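Local atomic coordinates of tRNA threonylcarbamoyladenosine dehydratase (Escherichia coli, PDB entry 4D79), a protein that catalyses the ATP-dependent dehydration of threonylcarbamoyladenosine at position 37 of tRNAs to its cyclic form, and can accept sulfur from the desulfurase CsdA in vitro. Residues Ala31-Val36 with Tyr124-Ile129; Ala56-Asp61 with Thr103-Phe108; Asn113-Met118 with Ile139-Arg144. All coordinates share one frame; numbering follows the deposited sequence.

All three contacts belong to one Rossmann-like domain of the HesA/MoeB/ThiF family. Contact 1 pairs strands 32-36 and 124-127 in the middle of the central sheet; contact 2 pairs 56-60 with 101-105, and its centre is about 9 Å away because strands 32-36 and 56-60 are themselves neighbours. Contact 2 is nested within the chain loop that contact 1 closes, and both end at the bound ATP. Contact 3 packs helix 114-118 on helix 132-144, with its centre about 12 Å from that of contact 1 and 14 Å from that of contact 2. These helices come immediately before and after strand 124-127, and Met118 and Cys142 both touch Val125 on it.

Contact 1 (Ala31-Val36 with Tyr124-Ile129); sequences AHICVV and YVIDAI. With ATP (adenosine-5'-triphosphate), chain K.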
loop_
_atom_site.group_PDB
_atom_site.type_symbol
_atom_site.label_atom_id
_atom_site.label_comp_id
_atom_site.label_asym_id
_atom_site.label_seq_id
_atom_site.Cartn_x
_atom_site.Cartn_y
_atom_site.Cartn_z
ATOM N N ALA B 31 8.236 -20.157 -5.414
ATOM C CA ALA B 31 6.945 -20.223 -4.734
ATOM C C ALA B 31 5.806 -20.048 -5.714
ATOM O O ALA B 31 5.938 -19.419 -6.763
ATOM C CB ALA B 31 6.841 -19.170 -3.636
ATOM N N HIS B 32 4.673 -20.621 -5.361
ATOM C CA HIS B 32 3.444 -20.448 -6.119
ATOM C C HIS B 32 2.397 -20.008 -5.111
ATOM O O HIS B 32 2.002 -20.799 -4.243
ATOM C CB HIS B 32 3.032 -21.743 -6.846
ATOM C CG HIS B 32 1.908 -21.536 -7.816
ATOM N ND1 HIS B 32 1.422 -22.537 -8.639
ATOM C CD2 HIS B 32 1.164 -20.431 -8.083
ATOM C CE1 HIS B 32 0.437 -22.050 -9.379
ATOM N NE2 HIS B 32 0.267 -20.768 -9.067
ATOM N N ILE B 33 1.952 -18.753 -5.209
ATOM C CA ILE B 33 0.998 -18.191 -4.259
ATOM C C ILE B 33 -0.301 -17.858 -4.978
ATOM O O ILE B 33 -0.302 -17.378 -6.115
ATOM C CB ILE B 33 1.600 -16.977 -3.525
ATOM C CG1 ILE B 33 2.753 -17.490 -2.658
ATOM C CG2 ILE B 33 0.526 -16.245 -2.683
ATOM C CD1 ILE B 33 3.461 -16.456 -1.849
ATOM N N CYS B 34 -1.404 -18.196 -4.326
ATOM C CA CYS B 34 -2.743 -17.999 -4.846
ATOM C C CYS B 34 -3.370 -16.825 -4.118
ATOM O O CYS B 34 -3.376 -16.797 -2.883
ATOM C CB CYS B 34 -3.567 -19.279 -4.641
ATOM S SG CYS B 34 -5.218 -19.204 -5.321
ATOM N N VAL B 35 -3.886 -15.862 -4.874
ATOM C CA VAL B 35 -4.669 -14.752 -4.322
ATOM C C VAL B 35 -6.111 -14.969 -4.745
ATOM O O VAL B 35 -6.416 -15.073 -5.941
ATOM C CB VAL B 35 -4.154 -13.381 -4.775
ATOM C CG1 VAL B 35 -4.925 -12.296 -4.093
ATOM C CG2 VAL B 35 -2.674 -13.283 -4.470
ATOM N N VAL B 36 -6.989 -15.093 -3.765
ATOM C CA VAL B 36 -8.404 -15.326 -4.027
ATOM C C VAL B 36 -9.126 -14.021 -3.738
ATOM O O VAL B 36 -9.183 -13.564 -2.589
ATOM C CB VAL B 36 -9.001 -16.474 -3.197
ATOM C CG1 VAL B 36 -10.410 -16.766 -3.681
ATOM C CG2 VAL B 36 -8.177 -17.731 -3.277
ATOM N N TYR B 124 1.354 -20.746 -0.541
ATOM C CA TYR B 124 0.568 -19.919 0.357
ATOM C C TYR B 124 -0.710 -19.528 -0.365
ATOM O O TYR B 124 -0.711 -19.328 -1.580
ATOM C CB TYR B 124 1.318 -18.632 0.794
ATOM C CG TYR B 124 1.365 -18.474 2.306
ATOM C CD1 TYR B 124 0.287 -17.919 3.019
ATOM C CD2 TYR B 124 2.464 -18.884 3.014
ATOM C CE1 TYR B 124 0.341 -17.804 4.399
ATOM C CE2 TYR B 124 2.522 -18.789 4.372
ATOM C CZ TYR B 124 1.468 -18.226 5.062
ATOM O OH TYR B 124 1.560 -18.183 6.422
ATOM N N VAL B 125 -1.777 -19.343 0.403
ATOM C CA VAL B 125 -3.035 -18.801 -0.103
ATOM C C VAL B 125 -3.326 -17.490 0.628
ATOM O O VAL B 125 -3.288 -17.436 1.857
ATOM C CB VAL B 125 -4.197 -19.800 0.066
ATOM C CG1 VAL B 125 -5.514 -19.192 -0.431
ATOM C CG2 VAL B 125 -3.889 -21.108 -0.715
ATOM N N ILE B 126 -3.616 -16.446 -0.127
ATOM C CA ILE B 126 -4.017 -15.152 0.413
ATOM C C ILE B 126 -5.509 -14.983 0.128
ATOM O O ILE B 126 -5.957 -14.924 -1.030
ATOM C CB ILE B 126 -3.184 -14.000 -0.165
ATOM C CG1 ILE B 126 -1.704 -14.192 0.200
ATOM C CG2 ILE B 126 -3.712 -12.653 0.350
ATOM C CD1 ILE B 126 -0.810 -13.167 -0.339
ATOM N N ASP B 127 -6.285 -14.990 1.182
ATOM C CA ASP B 127 -7.730 -14.942 1.070
ATOM C C ASP B 127 -8.175 -13.495 1.197
ATOM O O ASP B 127 -8.120 -12.911 2.287
ATOM C CB ASP B 127 -8.394 -15.806 2.122
ATOM C CG ASP B 127 -9.820 -15.413 2.344
ATOM O OD1 ASP B 127 -10.459 -15.055 1.343
ATOM O OD2 ASP B 127 -10.310 -15.478 3.485
ATOM N N ALA B 128 -8.640 -12.935 0.085
ATOM C CA ALA B 128 -9.100 -11.550 0.016
ATOM C C ALA B 128 -10.537 -11.501 -0.482
ATOM O O ALA B 128 -10.937 -10.582 -1.211
ATOM C CB ALA B 128 -8.168 -10.729 -0.869
ATOM N N ILE B 129 -11.311 -12.502 -0.093
ATOM C CA ILE B 129 -12.719 -12.605 -0.440
ATOM C C ILE B 129 -13.510 -11.700 0.495
ATOM O O ILE B 129 -13.290 -11.689 1.713
ATOM C CB ILE B 129 -13.187 -14.075 -0.322
ATOM C CG1 ILE B 129 -12.492 -14.980 -1.356
ATOM C CG2 ILE B 129 -14.678 -14.196 -0.480
ATOM C CD1 ILE B 129 -12.643 -16.475 -1.046
HETATM P PG ATP K . -18.281 -4.113 -5.383
HETATM O O1G ATP K . -18.908 -2.750 -5.216
HETATM O O2G ATP K . -18.038 -4.518 -6.817
HETATM O O3G ATP K . -18.886 -5.177 -4.499
HETATM P PB ATP K . -15.725 -5.093 -4.630
HETATM O O1B ATP K . -16.404 -6.317 -4.056
HETATM O O2B ATP K . -14.840 -5.172 -5.862
HETATM O O3B ATP K . -16.798 -3.903 -4.798
HETATM P PA ATP K . -13.848 -5.267 -2.537
HETATM O O1A ATP K . -14.707 -5.757 -1.376
HETATM O O2A ATP K . -12.698 -4.338 -2.252
HETATM O O3A ATP K . -14.830 -4.426 -3.481
HETATM O "O5'" ATP K . -13.332 -6.511 -3.449
HETATM C "C5'" ATP K . -13.615 -7.897 -3.170
HETATM C "C4'" ATP K . -13.201 -8.893 -4.262
HETATM O "O4'" ATP K . -13.295 -10.287 -3.829
HETATM C "C3'" ATP K . -14.073 -8.782 -5.506
HETATM O "O3'" ATP K . -13.290 -8.542 -6.688
HETATM C "C2'" ATP K . -14.765 -10.129 -5.595
HETATM O "O2'" ATP K . -15.048 -10.505 -6.935
HETATM C "C1'" ATP K . -13.796 -11.093 -4.930
HETATM N N9 ATP K . -14.472 -12.389 -4.607
HETATM C C8 ATP K . -15.647 -12.461 -3.929
HETATM N N7 ATP K . -16.075 -13.741 -3.773
HETATM C C5 ATP K . -15.167 -14.518 -4.368
HETATM C C6 ATP K . -15.032 -15.970 -4.536
HETATM N N6 ATP K . -15.983 -16.770 -4.048
HETATM N N1 ATP K . -13.982 -16.459 -5.198
HETATM C C2 ATP K . -13.040 -15.638 -5.716
HETATM N N3 ATP K . -13.098 -14.292 -5.599
HETATM C C4 ATP K . -14.115 -13.658 -4.934
#
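Four backbone hydrogen bonds tie strand 32-36 to strand 124-127 and the residue after it, in parallel. Cys34 is gripped through both its polar backbone atoms: its N donates to Tyr124 O (3.0 Å), and its O receives Ile126 N (2.8 Å) almost along the C=O axis, with an N-H...O angle of 177°. Val36 repeats the pattern, its N donating to Ile126 O and its O accepting from Ala128 N at a more bent 146°. There the second strand gives way to an Asx turn, in which Asp127 OD1 takes Ile129 N from above the carboxylate plane at 3.1 Å. Asp127 OD2 is held by Lys135 and Thr151.

The turn puts Ile129 beside Val36. Val36 CG1, anti to its backbone N, presses against Ile129 CD1 at a tight 3.5 Å and also lies 3.5 Å from ATP C2, while Ile129 CG2 reaches N7 of the same adenine (3.6 Å). Two branched side chains thus support the base at the C-terminal ends of the strands. On the sheet face of Ile33, Val35 and Ile126, Ile33 CG2 crosses obliquely to Ile126 CD1 (4.1 Å), and Ile33 CG1 lies alongside Tyr124 CB.

Helix 242-266 covers Tyr124, whereas Leu138 of helix 132-144 packs on Val36, Asp127 and Ile129; strands 56-60 and 149-152 continue the sheet beyond the pair.

Contact 2 (Ala56-Asp61 with Thr103-Phe108); sequences AITLID and TVVDDF. With ATP (adenosine-5'-triphosphate), chain K.
Asp61 holds the ribose of ATP with both carboxylate oxygens: O2' donates to OD1 at 2.6 Å and O3' to OD2 at 2.7 Å. With CG anti to the backbone N (chi1 -154°), the carboxylate reaches the 2',3'-hydroxyl side of the ribose, where the two hydroxyls each find one oxygen. Phe108 comes to the adenine from the other segment. Its CD1 lies 3.4 Å from ATP C5, the ring meeting the base obliquely, and its CE1 is 3.7 Å from Asp61 OD1, so the ring touches both the base and the carboxylate.

A second shell fixes these groups. Asp61 OD2 also accepts from Ile38 N and OD1 from Asp63 N; these donors orient the carboxylate and would be expected to favour its charged form. Behind it, Ala56-Ile60 and Thr103-Val105 run parallel, joined by Thr103 N to Ile57 O, Leu59 N to Thr103 O and Val105 N to Leu59 O. A longer bond, Asp61 N to Val105 O at 3.2 Å, extends the ladder to the ribose-binding residue. After Val105 the backbone breaks into an inverse gamma turn centred on Asp106, which carries it towards Phe108. Ile60 packs against the strand end and the turn: CG1 lies alongside Val105 CB (3.7 Å), and CG2 meets Asp107 O (3.4 Å).

An acidic residue just past the end of strand 56-60, the second strand of the fold in chain order, taking both ribose hydroxyls, is a hallmark of Rossmann-like nucleotide sites, here used for ATP in a ThiF-family domain.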
loop_
_atom_site.group_PDB
_atom_site.type_symbol
_atom_site.label_atom_id
_atom_site.label_comp_id
_atom_site.label_asym_id
_atom_site.label_seq_id
_atom_site.Cartn_x
_atom_site.Cartn_y
_atom_site.Cartn_z
ATOM N N ALA B 56 5.464 -17.641 -9.290
ATOM C CA ALA B 56 4.214 -18.108 -9.866
ATOM C C ALA B 56 3.088 -17.568 -9.007
ATOM O O ALA B 56 3.142 -17.629 -7.773
ATOM C CB ALA B 56 4.115 -19.635 -9.947
ATOM N N ILE B 57 2.088 -17.017 -9.659
ATOM C CA ILE B 57 0.965 -16.414 -8.974
ATOM C C ILE B 57 -0.297 -16.901 -9.659
ATOM O O ILE B 57 -0.404 -16.831 -10.887
ATOM C CB ILE B 57 1.044 -14.865 -8.996
ATOM C CG1 ILE B 57 2.294 -14.395 -8.242
ATOM C CG2 ILE B 57 -0.203 -14.245 -8.387
ATOM C CD1 ILE B 57 2.628 -12.905 -8.462
ATOM N N THR B 58 -1.263 -17.366 -8.871
ATOM C CA THR B 58 -2.605 -17.638 -9.362
ATOM C C THR B 58 -3.580 -16.592 -8.817
ATOM O O THR B 58 -3.531 -16.220 -7.636
ATOM C CB THR B 58 -3.059 -19.053 -8.971
ATOM O OG1 THR B 58 -2.202 -20.021 -9.605
ATOM C CG2 THR B 58 -4.539 -19.299 -9.368
ATOM N N LEU B 59 -4.448 -16.091 -9.700
ATOM C CA LEU B 59 -5.446 -15.086 -9.365
ATOM C C LEU B 59 -6.819 -15.690 -9.595
ATOM O O LEU B 59 -7.125 -16.118 -10.712
ATOM C CB LEU B 59 -5.289 -13.832 -10.231
ATOM C CG LEU B 59 -3.914 -13.195 -10.267
ATOM C CD1 LEU B 59 -3.874 -11.963 -11.182
ATOM C CD2 LEU B 59 -3.460 -12.845 -8.869
ATOM N N ILE B 60 -7.656 -15.690 -8.563
ATOM C CA ILE B 60 -9.005 -16.262 -8.668
ATOM C C ILE B 60 -10.032 -15.167 -8.404
ATOM O O ILE B 60 -10.152 -14.674 -7.279
ATOM C CB ILE B 60 -9.221 -17.449 -7.720
ATOM C CG1 ILE B 60 -8.077 -18.438 -7.866
ATOM C CG2 ILE B 60 -10.593 -18.109 -8.037
ATOM C CD1 ILE B 60 -8.293 -19.782 -7.167
ATOM N N ASP B 61 -10.813 -14.843 -9.432
ATOM C CA ASP B 61 -11.899 -13.868 -9.368
ATOM C C ASP B 61 -12.669 -13.980 -10.678
ATOM O O ASP B 61 -12.066 -14.206 -11.720
ATOM C CB ASP B 61 -11.353 -12.441 -9.190
ATOM C CG ASP B 61 -12.335 -11.490 -8.520
ATOM O OD1 ASP B 61 -13.557 -11.567 -8.773
ATOM O OD2 ASP B 61 -11.867 -10.649 -7.726
ATOM N N THR B 103 -1.334 -17.493 -13.515
ATOM C CA THR B 103 -2.505 -18.296 -13.875
ATOM C C THR B 103 -3.742 -17.525 -13.454
ATOM O O THR B 103 -3.798 -16.988 -12.342
ATOM C CB THR B 103 -2.464 -19.661 -13.194
ATOM O OG1 THR B 103 -1.246 -20.326 -13.545
ATOM C CG2 THR B 103 -3.718 -20.533 -13.581
ATOM N N VAL B 104 -4.719 -17.444 -14.356
ATOM C CA VAL B 104 -6.010 -16.825 -14.078
ATOM C C VAL B 104 -7.032 -17.934 -13.966
ATOM O O VAL B 104 -7.138 -18.765 -14.868
ATOM C CB VAL B 104 -6.407 -15.829 -15.185
ATOM C CG1 VAL B 104 -7.850 -15.392 -15.057
ATOM C CG2 VAL B 104 -5.456 -14.635 -15.160
ATOM N N VAL B 105 -7.760 -17.943 -12.853
ATOM C CA VAL B 105 -8.965 -18.741 -12.654
ATOM C C VAL B 105 -10.153 -17.785 -12.682
ATOM O O VAL B 105 -10.385 -17.020 -11.730
ATOM C CB VAL B 105 -8.909 -19.510 -11.335
ATOM C CG1 VAL B 105 -10.211 -20.336 -11.114
ATOM C CG2 VAL B 105 -7.711 -20.415 -11.334
ATOM N N ASP B 106 -10.904 -17.818 -13.776
ATOM C CA ASP B 106 -12.027 -16.906 -13.973
ATOM C C ASP B 106 -13.275 -17.547 -13.363
ATOM O O ASP B 106 -14.150 -18.062 -14.058
ATOM C CB ASP B 106 -12.205 -16.614 -15.457
ATOM C CG ASP B 106 -13.313 -15.627 -15.731
ATOM O OD1 ASP B 106 -13.729 -14.927 -14.788
ATOM O OD2 ASP B 106 -13.785 -15.567 -16.886
ATOM N N ASP B 107 -13.355 -17.504 -12.035
ATOM C CA ASP B 107 -14.379 -18.228 -11.287
ATOM C C ASP B 107 -14.384 -17.701 -9.860
ATOM O O ASP B 107 -13.481 -16.968 -9.448
ATOM C CB ASP B 107 -14.103 -19.739 -11.311
ATOM C CG ASP B 107 -15.351 -20.594 -11.052
ATOM O OD1 ASP B 107 -16.458 -20.061 -10.832
ATOM O OD2 ASP B 107 -15.212 -21.830 -11.073
ATOM N N PHE B 108 -15.418 -18.087 -9.120
ATOM C CA PHE B 108 -15.522 -17.890 -7.683
ATOM C C PHE B 108 -15.337 -19.228 -6.965
ATOM O O PHE B 108 -15.751 -20.272 -7.458
ATOM C CB PHE B 108 -16.898 -17.325 -7.287
ATOM C CG PHE B 108 -17.176 -15.929 -7.777
ATOM C CD1 PHE B 108 -16.266 -14.892 -7.581
ATOM C CD2 PHE B 108 -18.382 -15.648 -8.408
ATOM C CE1 PHE B 108 -16.556 -13.602 -8.027
ATOM C CE2 PHE B 108 -18.677 -14.368 -8.850
ATOM C CZ PHE B 108 -17.764 -13.347 -8.662
HETATM P PG ATP K . -18.281 -4.113 -5.383
HETATM O O1G ATP K . -18.908 -2.750 -5.216
HETATM O O2G ATP K . -18.038 -4.518 -6.817
HETATM O O3G ATP K . -18.886 -5.177 -4.499
HETATM P PB ATP K . -15.725 -5.093 -4.630
HETATM O O1B ATP K . -16.404 -6.317 -4.056
HETATM O O2B ATP K . -14.840 -5.172 -5.862
HETATM O O3B ATP K . -16.798 -3.903 -4.798
HETATM P PA ATP K . -13.848 -5.267 -2.537
HETATM O O1A ATP K . -14.707 -5.757 -1.376
HETATM O O2A ATP K . -12.698 -4.338 -2.252
HETATM O O3A ATP K . -14.830 -4.426 -3.481
HETATM O "O5'" ATP K . -13.332 -6.511 -3.449
HETATM C "C5'" ATP K . -13.615 -7.897 -3.170
HETATM C "C4'" ATP K . -13.201 -8.893 -4.262
HETATM O "O4'" ATP K . -13.295 -10.287 -3.829
HETATM C "C3'" ATP K . -14.073 -8.782 -5.506
HETATM O "O3'" ATP K . -13.290 -8.542 -6.688
HETATM C "C2'" ATP K . -14.765 -10.129 -5.595
HETATM O "O2'" ATP K . -15.048 -10.505 -6.935
HETATM C "C1'" ATP K . -13.796 -11.093 -4.930
HETATM N N9 ATP K . -14.472 -12.389 -4.607
HETATM C C8 ATP K . -15.647 -12.461 -3.929
HETATM N N7 ATP K . -16.075 -13.741 -3.773
HETATM C C5 ATP K . -15.167 -14.518 -4.368
HETATM C C6 ATP K . -15.032 -15.970 -4.536
HETATM N N6 ATP K . -15.983 -16.770 -4.048
HETATM N N1 ATP K . -13.982 -16.459 -5.198
HETATM C C2 ATP K . -13.040 -15.638 -5.716
HETATM N N3 ATP K . -13.098 -14.292 -5.599
HETATM C C4 ATP K . -14.115 -13.658 -4.934
HETATM O O HOH W 1 0.766 -19.799 -11.917
#

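Contact 3 (Asn113-Met118 with Ile139-Arg144); sequences NVAQYM and IAYCRR
This is a helix-to-helix packing contact, mainly apolar, between the short helix 114-118 and the last turns of helix 132-144. The segment axes come within 10.5 Å and cross at -56°, and side chains fill the gap, chiefly Tyr141.

Tyr141 stands out from its helix with CG anti to the backbone N (chi1 -172°), and its ring reaches across to the first turn of the other helix. One ring face receives the backbone of Ala115 in a CH-pi contact: Ala115 CA sits 4.0 Å from the ring centroid, 28° off the normal. The methyl of the same residue lies beside the phenol end, with CB 3.5 Å from Tyr141 CE1. Val114 works at the root of the ring, where its CG2 approaches Tyr141 CB (3.9 Å) and CG1 adds a looser touch at CD1. Towards the CD2/CE2 side, Met118 CB comes obliquely to Tyr141 CE2 at 3.6 Å, on the same side of the ring plane as Ala115 CA and Val114 CG2. Val114 and Met118 each point the opposite way to Tyr141, so they pass alongside it rather than meeting it end on.

The two helices flank strand 124-127 in sequence, one leading into it and the other leaving it, and both lie on the same face of the Rossmann-like sheet. Deeper towards that sheet, Met118 bends at its second torsion, turning its thioether back to bring SD within 4.1 Å of Cys142 SG, a sulfur-sulfur van der Waals contact. Val125 lies beneath both sulfurs.

Neighbouring residues tie each helix to the rest of the domain. Asn113 ND2 donates to Phe108 O, and Tyr117 OH is hydrogen-bonded to Asp107 OD2, linking the short helix to the loop beside the adenine; on the other helix, Ile139 and Ala140 pack against helix 176-189.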
loop_
_atom_site.group_PDB
_atom_site.type_symbol
_atom_site.label_atom_id
_atom_site.label_comp_id
_atom_site.label_asym_id
_atom_site.label_seq_id
_atom_site.Cartn_x
_atom_site.Cartn_y
_atom_site.Cartn_z
ATOM N N ASN B 113 -16.045 -26.476 -5.564
ATOM C CA ASN B 113 -14.873 -26.402 -6.427
ATOM C C ASN B 113 -13.584 -26.104 -5.679
ATOM O O ASN B 113 -12.515 -26.081 -6.307
ATOM C CB ASN B 113 -15.089 -25.364 -7.536
ATOM C CG ASN B 113 -15.193 -23.930 -7.006
ATOM O OD1 ASN B 113 -14.694 -23.607 -5.929
ATOM N ND2 ASN B 113 -15.840 -23.067 -7.778
ATOM N N VAL B 114 -13.641 -25.886 -4.363
ATOM C CA VAL B 114 -12.454 -25.389 -3.674
ATOM C C VAL B 114 -11.335 -26.419 -3.703
ATOM O O VAL B 114 -10.169 -26.087 -3.964
ATOM C CB VAL B 114 -12.791 -24.967 -2.231
ATOM C CG1 VAL B 114 -13.376 -26.152 -1.424
ATOM C CG2 VAL B 114 -11.550 -24.344 -1.559
ATOM N N ALA B 115 -11.668 -27.698 -3.499
ATOM C CA ALA B 115 -10.610 -28.690 -3.494
ATOM C C ALA B 115 -9.905 -28.739 -4.844
ATOM O O ALA B 115 -8.681 -28.826 -4.900
ATOM C CB ALA B 115 -11.186 -30.044 -3.115
ATOM N N GLN B 116 -10.664 -28.694 -5.945
ATOM C CA GLN B 116 -10.041 -28.676 -7.267
ATOM C C GLN B 116 -9.116 -27.474 -7.421
ATOM O O GLN B 116 -7.961 -27.600 -7.865
ATOM C CB GLN B 116 -11.126 -28.664 -8.348
ATOM C CG GLN B 116 -10.624 -28.447 -9.771
ATOM C CD GLN B 116 -11.753 -28.271 -10.773
ATOM O OE1 GLN B 116 -12.921 -28.505 -10.459
ATOM N NE2 GLN B 116 -11.411 -27.812 -11.976
ATOM N N TYR B 117 -9.581 -26.294 -7.018
ATOM C CA TYR B 117 -8.721 -25.138 -7.216
ATOM C C TYR B 117 -7.532 -25.167 -6.265
ATOM O O TYR B 117 -6.438 -24.737 -6.636
ATOM C CB TYR B 117 -9.542 -23.849 -7.082
ATOM C CG TYR B 117 -10.461 -23.611 -8.265
ATOM C CD1 TYR B 117 -10.065 -23.948 -9.545
ATOM C CD2 TYR B 117 -11.725 -23.060 -8.103
ATOM C CE1 TYR B 117 -10.876 -23.737 -10.626
ATOM C CE2 TYR B 117 -12.538 -22.838 -9.184
ATOM C CZ TYR B 117 -12.107 -23.190 -10.448
ATOM O OH TYR B 117 -12.902 -22.988 -11.554
ATOM N N MET B 118 -7.690 -25.738 -5.084
ATOM C CA MET B 118 -6.560 -25.773 -4.168
ATOM C C MET B 118 -5.644 -26.967 -4.439
ATOM O O MET B 118 -4.607 -27.095 -3.779
ATOM C CB MET B 118 -7.059 -25.804 -2.722
ATOM C CG MET B 118 -7.741 -24.526 -2.290
ATOM S SD MET B 118 -6.698 -23.048 -2.392
ATOM C CE MET B 118 -7.582 -22.111 -3.622
ATOM N N ILE B 139 -11.476 -21.024 3.797
ATOM C CA ILE B 139 -10.730 -21.105 5.052
ATOM C C ILE B 139 -10.811 -22.499 5.646
ATOM O O ILE B 139 -9.798 -23.050 6.095
ATOM C CB ILE B 139 -11.230 -20.033 6.035
ATOM C CG1 ILE B 139 -10.771 -18.661 5.538
ATOM C CG2 ILE B 139 -10.726 -20.280 7.481
ATOM C CD1 ILE B 139 -11.453 -17.572 6.239
ATOM N N ALA B 140 -12.021 -23.076 5.686
ATOM C CA ALA B 140 -12.198 -24.407 6.253
ATOM C C ALA B 140 -11.360 -25.436 5.498
ATOM O O ALA B 140 -10.667 -26.252 6.113
ATOM C CB ALA B 140 -13.685 -24.766 6.258
ATOM N N TYR B 141 -11.341 -25.351 4.167
ATOM C CA TYR B 141 -10.559 -26.281 3.367
ATOM C C TYR B 141 -9.059 -26.125 3.612
ATOM O O TYR B 141 -8.350 -27.122 3.820
ATOM C CB TYR B 141 -10.881 -26.109 1.884
ATOM C CG TYR B 141 -10.219 -27.199 1.073
ATOM C CD1 TYR B 141 -10.845 -28.442 0.896
ATOM C CD2 TYR B 141 -8.955 -27.024 0.571
ATOM C CE1 TYR B 141 -10.221 -29.473 0.185
ATOM C CE2 TYR B 141 -8.317 -28.028 -0.147
ATOM C CZ TYR B 141 -8.959 -29.258 -0.313
ATOM O OH TYR B 141 -8.320 -30.224 -1.017
ATOM N N CYS B 142 -8.529 -24.882 3.565
ATOM C CA CYS B 142 -7.099 -24.727 3.764
ATOM C C CYS B 142 -6.703 -25.104 5.177
ATOM O O CYS B 142 -5.664 -25.736 5.375
ATOM C CB CYS B 142 -6.658 -23.275 3.472
ATOM S SG CYS B 142 -6.815 -22.935 1.726
ATOM N N ARG B 143 -7.532 -24.741 6.163
ATOM C CA ARG B 143 -7.246 -25.105 7.547
ATOM C C ARG B 143 -7.170 -26.632 7.729
ATOM O O ARG B 143 -6.192 -27.133 8.287
ATOM C CB ARG B 143 -8.312 -24.507 8.456
ATOM C CG ARG B 143 -8.102 -24.747 9.950
ATOM C CD ARG B 143 -9.351 -24.242 10.676
ATOM N NE ARG B 143 -9.339 -24.424 12.127
ATOM C CZ ARG B 143 -9.872 -25.439 12.788
ATOM N NH1 ARG B 143 -10.473 -26.440 12.144
ATOM N NH2 ARG B 143 -9.792 -25.446 14.113
ATOM N N ARG B 144 -8.171 -27.373 7.209
ATOM C CA ARG B 144 -8.235 -28.842 7.326
ATOM C C ARG B 144 -7.039 -29.502 6.670
ATOM O O ARG B 144 -6.558 -30.546 7.133
ATOM C CB ARG B 144 -9.504 -29.402 6.658
ATOM C CG ARG B 144 -10.762 -29.194 7.352
ATOM C CD ARG B 144 -11.950 -29.534 6.437
ATOM N NE ARG B 144 -13.217 -29.313 7.152
ATOM C CZ ARG B 144 -14.420 -29.585 6.662
ATOM N NH1 ARG B 144 -14.552 -30.104 5.447
ATOM N NH2 ARG B 144 -15.495 -29.339 7.398
#